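Local coordinates for nuclear inclusion protein A (Tobacco vein mottling virus, PDB 3MMG), which probably cleaves peptide bonds as a 3C-type cysteine protease of the chymotrypsin-like PA clan, at residues Pro39-Asn44 with Ile83-Ala88; Thr59-Phe64 with Asp90-Pro95; Leu124-Ser129 with His142-Lys147. The protein carries 3 engineered substitutions. All blocks are in the same frame, centred on the assembly; numbering follows the deposited sequence.

Contact 1 (Pro39-Asn44 with Ile83-Ala88)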
loop_
_atom_site.group_PDB
_atom_site.type_symbol
_atom_site.label_atom_id
_atom_site.label_comp_id
_atom_site.label_asym_id
_atom_site.label_seq_id
_atom_site.Cartn_x
_atom_site.Cartn_y
_atom_site.Cartn_z
ATOM N N PRO A 39 4.079 -13.257 -7.561
ATOM C CA PRO A 39 4.765 -12.442 -8.551
ATOM C C PRO A 39 4.242 -10.997 -8.616
ATOM O O PRO A 39 4.591 -10.246 -9.552
ATOM C CB PRO A 39 4.422 -13.166 -9.856
ATOM C CG PRO A 39 3.015 -13.624 -9.613
ATOM C CD PRO A 39 3.007 -14.067 -8.176
ATOM N N TYR A 40 3.419 -10.618 -7.639
ATOM C CA TYR A 40 2.729 -9.336 -7.662
ATOM C C TYR A 40 3.282 -8.368 -6.632
ATOM O O TYR A 40 3.700 -8.776 -5.538
ATOM C CB TYR A 40 1.223 -9.519 -7.385
ATOM C CG TYR A 40 0.593 -10.579 -8.249
ATOM C CD1 TYR A 40 0.134 -11.773 -7.696
ATOM C CD2 TYR A 40 0.460 -10.380 -9.623
ATOM C CE1 TYR A 40 -0.427 -12.783 -8.513
ATOM C CE2 TYR A 40 -0.102 -11.366 -10.448
ATOM C CZ TYR A 40 -0.547 -12.552 -9.884
ATOM O OH TYR A 40 -1.104 -13.535 -10.693
ATOM N N ILE A 41 3.263 -7.093 -6.999
ATOM C CA ILE A 41 3.518 -5.983 -6.082
ATOM C C ILE A 41 2.251 -5.159 -5.966
ATOM O O ILE A 41 1.701 -4.727 -6.977
ATOM C CB ILE A 41 4.652 -5.047 -6.617
ATOM C CG1 ILE A 41 5.924 -5.857 -6.940
ATOM C CG2 ILE A 41 4.968 -3.915 -5.619
ATOM C CD1 ILE A 41 6.513 -6.555 -5.768
ATOM N N ILE A 42 1.798 -4.955 -4.732
ATOM C CA ILE A 42 0.581 -4.187 -4.462
ATOM C C ILE A 42 1.067 -2.818 -4.019
ATOM O O ILE A 42 1.929 -2.710 -3.120
ATOM C CB ILE A 42 -0.224 -4.845 -3.331
ATOM C CG1 ILE A 42 -0.763 -6.242 -3.737
ATOM C CG2 ILE A 42 -1.331 -3.911 -2.837
ATOM C CD1 ILE A 42 -0.934 -7.194 -2.552
ATOM N N ALA A 43 0.559 -1.769 -4.655
ATOM C CA ALA A 43 1.039 -0.427 -4.356
ATOM C C ALA A 43 -0.099 0.580 -4.467
ATOM O O ALA A 43 -1.200 0.229 -4.873
ATOM C CB ALA A 43 2.186 -0.049 -5.311
ATOM N N ASN A 44 0.177 1.831 -4.113
ATOM C CA ASN A 44 -0.777 2.914 -4.415
ATOM C C ASN A 44 -0.805 3.195 -5.918
ATOM O O ASN A 44 0.240 3.176 -6.562
ATOM C CB ASN A 44 -0.372 4.211 -3.727
ATOM C CG ASN A 44 -0.341 4.095 -2.216
ATOM O OD1 ASN A 44 0.702 3.812 -1.643
ATOM N ND2 ASN A 44 -1.496 4.265 -1.570
ATOM N N ILE A 83 -3.178 -0.420 -6.785
ATOM C CA ILE A 83 -2.865 -1.034 -8.072
ATOM C C ILE A 83 -2.053 -2.299 -7.813
ATOM O O ILE A 83 -1.345 -2.378 -6.816
ATOM C CB ILE A 83 -2.111 -0.059 -9.016
ATOM C CG1 ILE A 83 -2.030 -0.648 -10.431
ATOM C CG2 ILE A 83 -0.721 0.302 -8.476
ATOM C CD1 ILE A 83 -2.038 0.407 -11.489
ATOM N N VAL A 84 -2.204 -3.288 -8.685
ATOM C CA VAL A 84 -1.428 -4.514 -8.610
ATOM C C VAL A 84 -0.541 -4.540 -9.850
ATOM O O VAL A 84 -1.005 -4.280 -10.951
ATOM C CB VAL A 84 -2.306 -5.799 -8.531
ATOM C CG1 VAL A 84 -1.436 -6.999 -8.303
ATOM C CG2 VAL A 84 -3.347 -5.706 -7.370
ATOM N N ILE A 85 0.742 -4.822 -9.651
ATOM C CA ILE A 85 1.717 -4.841 -10.751
ATOM C C ILE A 85 2.245 -6.256 -10.853
ATOM O O ILE A 85 2.654 -6.839 -9.846
ATOM C CB ILE A 85 2.914 -3.881 -10.455
ATOM C CG1 ILE A 85 2.429 -2.472 -10.054
ATOM C CG2 ILE A 85 3.859 -3.804 -11.638
ATOM C CD1 ILE A 85 3.425 -1.749 -9.209
ATOM N N LYS A 86 2.255 -6.819 -12.065
ATOM C CA LYS A 86 2.766 -8.169 -12.236
ATOM C C LYS A 86 4.243 -8.106 -12.631
ATOM O O LYS A 86 4.611 -7.393 -13.551
ATOM C CB LYS A 86 1.977 -8.943 -13.299
ATOM C CG LYS A 86 2.262 -10.446 -13.267
ATOM C CD LYS A 86 1.498 -11.206 -14.333
ATOM C CE LYS A 86 1.784 -12.714 -14.228
ATOM N NZ LYS A 86 0.654 -13.532 -14.797
ATOM N N MET A 87 5.073 -8.869 -11.939
ATOM C CA MET A 87 6.497 -8.865 -12.240
ATOM C C MET A 87 6.829 -9.906 -13.311
ATOM O O MET A 87 6.121 -10.922 -13.476
ATOM C CB MET A 87 7.284 -9.151 -10.965
ATOM C CG MET A 87 7.140 -8.051 -9.891
ATOM S SD MET A 87 7.971 -6.529 -10.398
ATOM C CE MET A 87 6.583 -5.481 -10.792
ATOM N N ALA A 88 7.942 -9.665 -14.011
ATOM C CA ALA A 88 8.504 -10.642 -14.948
ATOM C C ALA A 88 8.895 -11.997 -14.308
ATOM O O ALA A 88 9.145 -12.093 -13.099
ATOM C CB ALA A 88 9.727 -10.003 -15.614
#
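An antiparallel strand pair in the N-terminal sheet forms this contact, joining strand 40-43 to strand 83-86. Ile41 and Ile85 exchange two backbone bonds, Ile41 N to Ile85 O at 2.9 Å and Ile85 N to Ile41 O at 2.8 Å. Ala43 and Ile83 make a second such pair. Met87 N extends the bonding past the strand end, donating a hydrogen bond to Pro39 O at 2.8 Å, nearly along the C=O axis.

On one face, Tyr40 and Lys86 run alongside each other. Lys86 CG, anti to its backbone N (chi1 -166°), lies 3.8 Å from Tyr40 CE2. Tyr40 CB meets Val84 CG1 at 3.8 Å. The CG of Pro39 sits over the centre of the Tyr40 ring, and Trp197 meets that ring with nearly parallel planes and makes a cation-pi contact with Lys86.

The other face carries Ile41, Ala43, Ile83 and Ile85. Here the bent chain of Met87 crosses Ile41 obliquely, with its CG 3.9 Å from Ile41 CG1. Leu21 of strand 18-25 touches Ile41 and Ala43. Beyond the pair, Asn44 ND2 is hydrogen-bonded to Asp81 OD2 and His167 O. The arrangement is typical of neighbouring strands in the antiparallel N-terminal barrel of chymotrypsin-like proteases.

Contact 2 (Thr59-Phe64 with Asp90-Pro95)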
loop_
_atom_site.group_PDB
_atom_site.type_symbol
_atom_site.label_atom_id
_atom_site.label_comp_id
_atom_site.label_asym_id
_atom_site.label_seq_id
_atom_site.Cartn_x
_atom_site.Cartn_y
_atom_site.Cartn_z
ATOM N N THR A 59 13.579 -5.516 -1.825
ATOM C CA THR A 59 12.894 -6.529 -1.025
ATOM C C THR A 59 13.872 -7.236 -0.069
ATOM O O THR A 59 15.080 -7.114 -0.213
ATOM C CB THR A 59 12.229 -7.611 -1.918
ATOM O OG1 THR A 59 13.216 -8.570 -2.333
ATOM C CG2 THR A 59 11.587 -6.991 -3.136
ATOM N N MET A 60 13.344 -8.036 0.845
ATOM C CA MET A 60 14.217 -8.778 1.762
ATOM C C MET A 60 15.074 -9.809 1.042
ATOM O O MET A 60 16.100 -10.272 1.613
ATOM C CB MET A 60 13.405 -9.455 2.891
ATOM C CG MET A 60 12.543 -10.611 2.469
ATOM S SD MET A 60 12.007 -11.609 3.882
ATOM C CE MET A 60 13.207 -11.209 5.099
ATOM N N HIS A 61 14.662 -10.174 -0.180
ATOM C CA HIS A 61 15.351 -11.225 -0.941
ATOM C C HIS A 61 16.017 -10.717 -2.226
ATOM O O HIS A 61 16.423 -11.520 -3.086
ATOM C CB HIS A 61 14.431 -12.428 -1.204
ATOM C CG HIS A 61 13.217 -12.116 -2.039
ATOM N ND1 HIS A 61 12.063 -11.567 -1.514
ATOM C CD2 HIS A 61 12.958 -12.337 -3.351
ATOM C CE1 HIS A 61 11.159 -11.431 -2.473
ATOM N NE2 HIS A 61 11.673 -11.899 -3.598
ATOM N N GLY A 62 16.137 -9.398 -2.350
ATOM C CA GLY A 62 16.954 -8.817 -3.414
ATOM C C GLY A 62 16.446 -7.454 -3.825
ATOM O O GLY A 62 15.387 -7.006 -3.355
ATOM N N GLU A 63 17.193 -6.801 -4.703
ATOM C CA GLU A 63 16.839 -5.479 -5.203
ATOM C C GLU A 63 16.750 -5.545 -6.725
ATOM O O GLU A 63 17.687 -5.978 -7.395
ATOM C CB GLU A 63 17.884 -4.449 -4.771
ATOM C CG GLU A 63 17.568 -3.022 -5.238
ATOM C CD GLU A 63 18.530 -2.019 -4.643
ATOM O OE1 GLU A 63 18.784 -2.072 -3.411
ATOM O OE2 GLU A 63 19.053 -1.196 -5.420
ATOM N N PHE A 64 15.620 -5.102 -7.257
ATOM C CA PHE A 64 15.264 -5.394 -8.644
ATOM C C PHE A 64 14.949 -4.117 -9.388
ATOM O O PHE A 64 13.951 -3.439 -9.109
ATOM C CB PHE A 64 14.106 -6.393 -8.678
ATOM C CG PHE A 64 14.387 -7.636 -7.871
ATOM C CD1 PHE A 64 13.771 -7.850 -6.631
ATOM C CD2 PHE A 64 15.345 -8.549 -8.301
ATOM C CE1 PHE A 64 14.082 -8.989 -5.855
ATOM C CE2 PHE A 64 15.646 -9.679 -7.539
ATOM C CZ PHE A 64 15.019 -9.895 -6.327
ATOM N N ASP A 90 11.655 -13.551 -14.254
ATOM C CA ASP A 90 12.977 -13.507 -13.596
ATOM C C ASP A 90 13.002 -12.747 -12.251
ATOM O O ASP A 90 14.048 -12.639 -11.576
ATOM C CB ASP A 90 14.034 -12.966 -14.556
ATOM C CG ASP A 90 14.416 -13.987 -15.621
ATOM O OD1 ASP A 90 15.028 -15.016 -15.262
ATOM O OD2 ASP A 90 14.085 -13.748 -16.788
ATOM N N PHE A 91 11.856 -12.195 -11.861
ATOM C CA PHE A 91 11.748 -11.568 -10.550
ATOM C C PHE A 91 11.333 -12.688 -9.604
ATOM O O PHE A 91 10.300 -13.315 -9.828
ATOM C CB PHE A 91 10.649 -10.504 -10.618
ATOM C CG PHE A 91 10.502 -9.694 -9.354
ATOM C CD1 PHE A 91 10.920 -8.365 -9.323
ATOM C CD2 PHE A 91 9.938 -10.259 -8.211
ATOM C CE1 PHE A 91 10.772 -7.594 -8.150
ATOM C CE2 PHE A 91 9.797 -9.511 -7.023
ATOM C CZ PHE A 91 10.216 -8.180 -7.005
ATOM N N PRO A 92 12.137 -12.962 -8.548
ATOM C CA PRO A 92 11.835 -14.064 -7.643
ATOM C C PRO A 92 10.585 -13.736 -6.805
ATOM O O PRO A 92 10.530 -12.686 -6.170
ATOM C CB PRO A 92 13.092 -14.146 -6.754
ATOM C CG PRO A 92 13.667 -12.804 -6.773
ATOM C CD PRO A 92 13.356 -12.227 -8.145
ATOM N N PRO A 93 9.562 -14.600 -6.853
ATOM C CA PRO A 93 8.309 -14.243 -6.172
ATOM C C PRO A 93 8.323 -14.300 -4.649
ATOM O O PRO A 93 9.176 -14.954 -4.042
ATOM C CB PRO A 93 7.316 -15.283 -6.687
ATOM C CG PRO A 93 8.142 -16.433 -7.084
ATOM C CD PRO A 93 9.450 -15.874 -7.582
ATOM N N PHE A 94 7.360 -13.591 -4.060
ATOM C CA PHE A 94 7.066 -13.626 -2.623
ATOM C C PHE A 94 6.164 -14.833 -2.317
ATOM O O PHE A 94 5.567 -15.407 -3.232
ATOM C CB PHE A 94 6.289 -12.355 -2.273
ATOM C CG PHE A 94 7.104 -11.104 -2.336
ATOM C CD1 PHE A 94 7.268 -10.418 -3.551
ATOM C CD2 PHE A 94 7.710 -10.597 -1.182
ATOM C CE1 PHE A 94 8.003 -9.210 -3.607
ATOM C CE2 PHE A 94 8.478 -9.406 -1.228
ATOM C CZ PHE A 94 8.627 -8.721 -2.424
ATOM N N PRO A 95 6.036 -15.201 -1.025
ATOM C CA PRO A 95 5.016 -16.169 -0.627
ATOM C C PRO A 95 3.607 -15.616 -0.857
ATOM O O PRO A 95 3.457 -14.459 -1.271
ATOM C CB PRO A 95 5.289 -16.381 0.869
ATOM C CG PRO A 95 6.043 -15.216 1.293
ATOM C CD PRO A 95 6.835 -14.745 0.126
#
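His61, Phe64 and Pro92 carry most of this contact between a beta turn with the start of strand 62-68 and the loop after strand 83-86. His61 CG stands between its backbone N and carbonyl carbon (chi1 62°), which swings the imidazole to the loop. NE2 of His61 donates to Pro92 O at 2.9 Å. The oxygen lies near the ring plane, but the nitrogen approaches from above the carbonyl plane. CE1 of His61 points at the middle of one face of Phe94, a T-shaped pair with planes at 81°.

Phe64 meets Pro92 tip to tip, its CZ 3.2 Å from Pro92 CG, a tight approach. Its ring also turns an edge to the face of Phe91, tilted at 50°, with Phe64 CD1 3.4 Å from Phe91 CE1. Thr59 CG2 adds a methyl contact to Phe94 CZ at 3.5 Å.

The type I turn from Thr59 to Gly62 presents the His61 ring. Thr59 OG1 accepts from His61 N at 3.0 Å as an ST turn, and donates to Gly62 O. OG1 also lies over one imidazole face. The bond to Pro92 O requires a proton on NE2 of His61, so one directed polar bond fixes an otherwise aromatic, apolar contact.

Contact 3 (Leu124-Ser129 with His142-Lys147)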
loop_
_atom_site.group_PDB
_atom_site.type_symbol
_atom_site.label_atom_id
_atom_site.label_comp_id
_atom_site.label_asym_id
_atom_site.label_seq_id
_atom_site.Cartn_x
_atom_site.Cartn_y
_atom_site.Cartn_z
ATOM N N LEU A 124 9.186 -3.162 11.697
ATOM C CA LEU A 124 8.827 -1.947 12.435
ATOM C C LEU A 124 7.317 -1.925 12.614
ATOM O O LEU A 124 6.587 -2.312 11.715
ATOM C CB LEU A 124 9.275 -0.708 11.660
ATOM C CG LEU A 124 10.694 -0.760 11.044
ATOM C CD1 LEU A 124 10.873 0.287 9.985
ATOM C CD2 LEU A 124 11.709 -0.626 12.107
ATOM N N VAL A 125 6.850 -1.489 13.779
ATOM C CA VAL A 125 5.405 -1.402 13.989
ATOM C C VAL A 125 5.077 -0.130 14.776
ATOM O O VAL A 125 5.843 0.292 15.637
ATOM C CB VAL A 125 4.818 -2.679 14.665
ATOM C CG1 VAL A 125 5.362 -2.884 16.067
ATOM C CG2 VAL A 125 3.293 -2.608 14.700
ATOM N N SER A 126 3.954 0.499 14.430
ATOM C CA SER A 126 3.556 1.764 15.064
ATOM C C SER A 126 2.626 1.518 16.242
ATOM O O SER A 126 2.242 0.377 16.536
ATOM C CB SER A 126 2.790 2.647 14.080
ATOM O OG SER A 126 1.478 2.128 13.851
ATOM N N GLU A 127 2.247 2.612 16.926
ATOM C CA GLU A 127 1.132 2.507 17.885
ATOM C C GLU A 127 -0.141 2.158 17.133
ATOM O O GLU A 127 -0.267 2.422 15.924
ATOM C CB GLU A 127 0.924 3.851 18.604
ATOM C CG GLU A 127 1.909 4.128 19.730
ATOM C CD GLU A 127 1.416 5.265 20.596
ATOM O OE1 GLU A 127 1.490 6.434 20.152
ATOM O OE2 GLU A 127 0.951 4.984 21.717
ATOM N N SER A 128 -1.108 1.598 17.855
ATOM C CA SER A 128 -2.385 1.248 17.213
ATOM C C SER A 128 -3.284 2.475 17.167
ATOM O O SER A 128 -3.201 3.353 18.034
ATOM C CB SER A 128 -3.121 0.106 17.934
ATOM O OG SER A 128 -3.597 0.508 19.205
ATOM N N SER A 129 -4.177 2.500 16.186
ATOM C CA SER A 129 -5.080 3.629 16.011
ATOM C C SER A 129 -6.518 3.196 15.801
ATOM O O SER A 129 -6.797 2.180 15.175
ATOM C CB SER A 129 -4.655 4.444 14.789
ATOM O OG SER A 129 -5.516 5.565 14.569
ATOM N N HIS A 142 -6.976 7.548 10.004
ATOM C CA HIS A 142 -6.205 7.005 11.114
ATOM C C HIS A 142 -5.356 8.128 11.708
ATOM O O HIS A 142 -5.214 9.205 11.098
ATOM C CB HIS A 142 -5.346 5.780 10.668
ATOM C CG HIS A 142 -4.178 6.127 9.788
ATOM N ND1 HIS A 142 -2.978 6.575 10.296
ATOM C CD2 HIS A 142 -4.010 6.048 8.444
ATOM C CE1 HIS A 142 -2.131 6.786 9.302
ATOM N NE2 HIS A 142 -2.733 6.483 8.167
ATOM N N TRP A 143 -4.830 7.879 12.908
ATOM C CA TRP A 143 -4.065 8.883 13.655
ATOM C C TRP A 143 -2.583 8.541 13.909
ATOM O O TRP A 143 -1.983 9.081 14.844
ATOM C CB TRP A 143 -4.789 9.227 14.962
ATOM C CG TRP A 143 -6.026 10.071 14.706
ATOM C CD1 TRP A 143 -6.110 11.440 14.757
ATOM C CD2 TRP A 143 -7.331 9.603 14.324
ATOM N NE1 TRP A 143 -7.390 11.846 14.440
ATOM C CE2 TRP A 143 -8.155 10.741 14.165
ATOM C CE3 TRP A 143 -7.881 8.336 14.099
ATOM C CZ2 TRP A 143 -9.506 10.640 13.806
ATOM C CZ3 TRP A 143 -9.239 8.232 13.743
ATOM C CH2 TRP A 143 -10.026 9.387 13.593
ATOM N N ILE A 144 -2.000 7.682 13.068
ATOM C CA ILE A 144 -0.595 7.274 13.207
ATOM C C ILE A 144 0.276 8.286 12.463
ATOM O O ILE A 144 0.031 8.579 11.295
ATOM C CB ILE A 144 -0.355 5.849 12.636
ATOM C CG1 ILE A 144 -1.268 4.826 13.342
ATOM C CG2 ILE A 144 1.157 5.446 12.737
ATOM C CD1 ILE A 144 -1.482 3.504 12.589
ATOM N N THR A 145 1.272 8.813 13.164
ATOM C CA THR A 145 2.265 9.720 12.573
ATOM C C THR A 145 2.900 9.120 11.312
ATOM O O THR A 145 3.390 7.988 11.334
ATOM C CB THR A 145 3.356 10.090 13.621
ATOM O OG1 THR A 145 2.758 10.857 14.668
ATOM C CG2 THR A 145 4.512 10.892 12.982
ATOM N N THR A 146 2.889 9.904 10.227
ATOM C CA THR A 146 3.525 9.508 8.983
ATOM C C THR A 146 4.338 10.655 8.380
ATOM O O THR A 146 4.048 11.837 8.606
ATOM C CB THR A 146 2.483 9.085 7.930
ATOM O OG1 THR A 146 1.541 10.147 7.776
ATOM C CG2 THR A 146 1.731 7.880 8.375
ATOM N N LYS A 147 5.343 10.282 7.610
ATOM C CA LYS A 147 6.163 11.223 6.859
ATOM C C LYS A 147 5.885 10.954 5.388
ATOM O O LYS A 147 5.455 9.846 5.043
ATOM C CB LYS A 147 7.629 10.904 7.124
ATOM C CG LYS A 147 8.168 11.254 8.485
ATOM C CD LYS A 147 9.670 11.064 8.396
ATOM C CE LYS A 147 10.442 11.826 9.471
ATOM N NZ LYS A 147 11.852 12.039 8.998
#
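Ser129 OG is anti to its backbone N (chi1 180°), which carries the hydroxyl across to the 142-147 loop. Ile144 CG1 lies beside its own N, anti to the carbonyl carbon, and chi2 of 161° sends CD1 across toward Ser126 and Glu127. The OG of Ser129 accepts from Trp143 N at 2.9 Å with an angle of 161° at the hydrogen. It also lies at the edge of the Trp143 ring, 3.7 Å from CE3.

Ile144 packs against Ser126, Glu127 O and Ser129. Its CG1 is 3.7 Å from Ser129 CB, and its CG2 is 3.5 Å from Ser126 CB. Its CD1 reaches Ser126 OG, also at 3.5 Å. That hydroxyl has two polar partners: it donates to Glu127 O at 2.7 Å, from above the carbonyl plane, and is bonded to Met111 N on the next strand.

The loop is braced from within by His142. Its ND1 accepts from Ile144 N at 3.1 Å, close to the ring plane. With ND1 used as an acceptor, a neutral His142 would carry its proton on NE2, the atom bonded to His167 ND1. His142 may thus orient and polarise His167. A little further on, Thr146 OG1 bonds to a polar side chain of the bound peptide. This is consistent with the wall of a substrate-specificity pocket in the C-terminal barrel of a 3C-type protease.

In the fold
Along the chain, 39-44 comes first and 59-64 next. Contact 1 then closes at 83-88, and contact 2 closes just after it at 90-95, so the two loops cross. Both reach the N-terminal sheet: contact 1 joins two of its inner strands, and contact 2 ties the turn before strand 62-68 to the loop leaving strand 83-86. They touch where Ile41 CD1 packs against Phe94 CE1 at 3.7 Å. Contact 3 follows in series and closes a short loop inside the second barrel, between strand 121-133 and the end of strand 139-142 and the loop after it. Its centre is about 24 Å from that of contact 1, on the opposite side of the chain's centre.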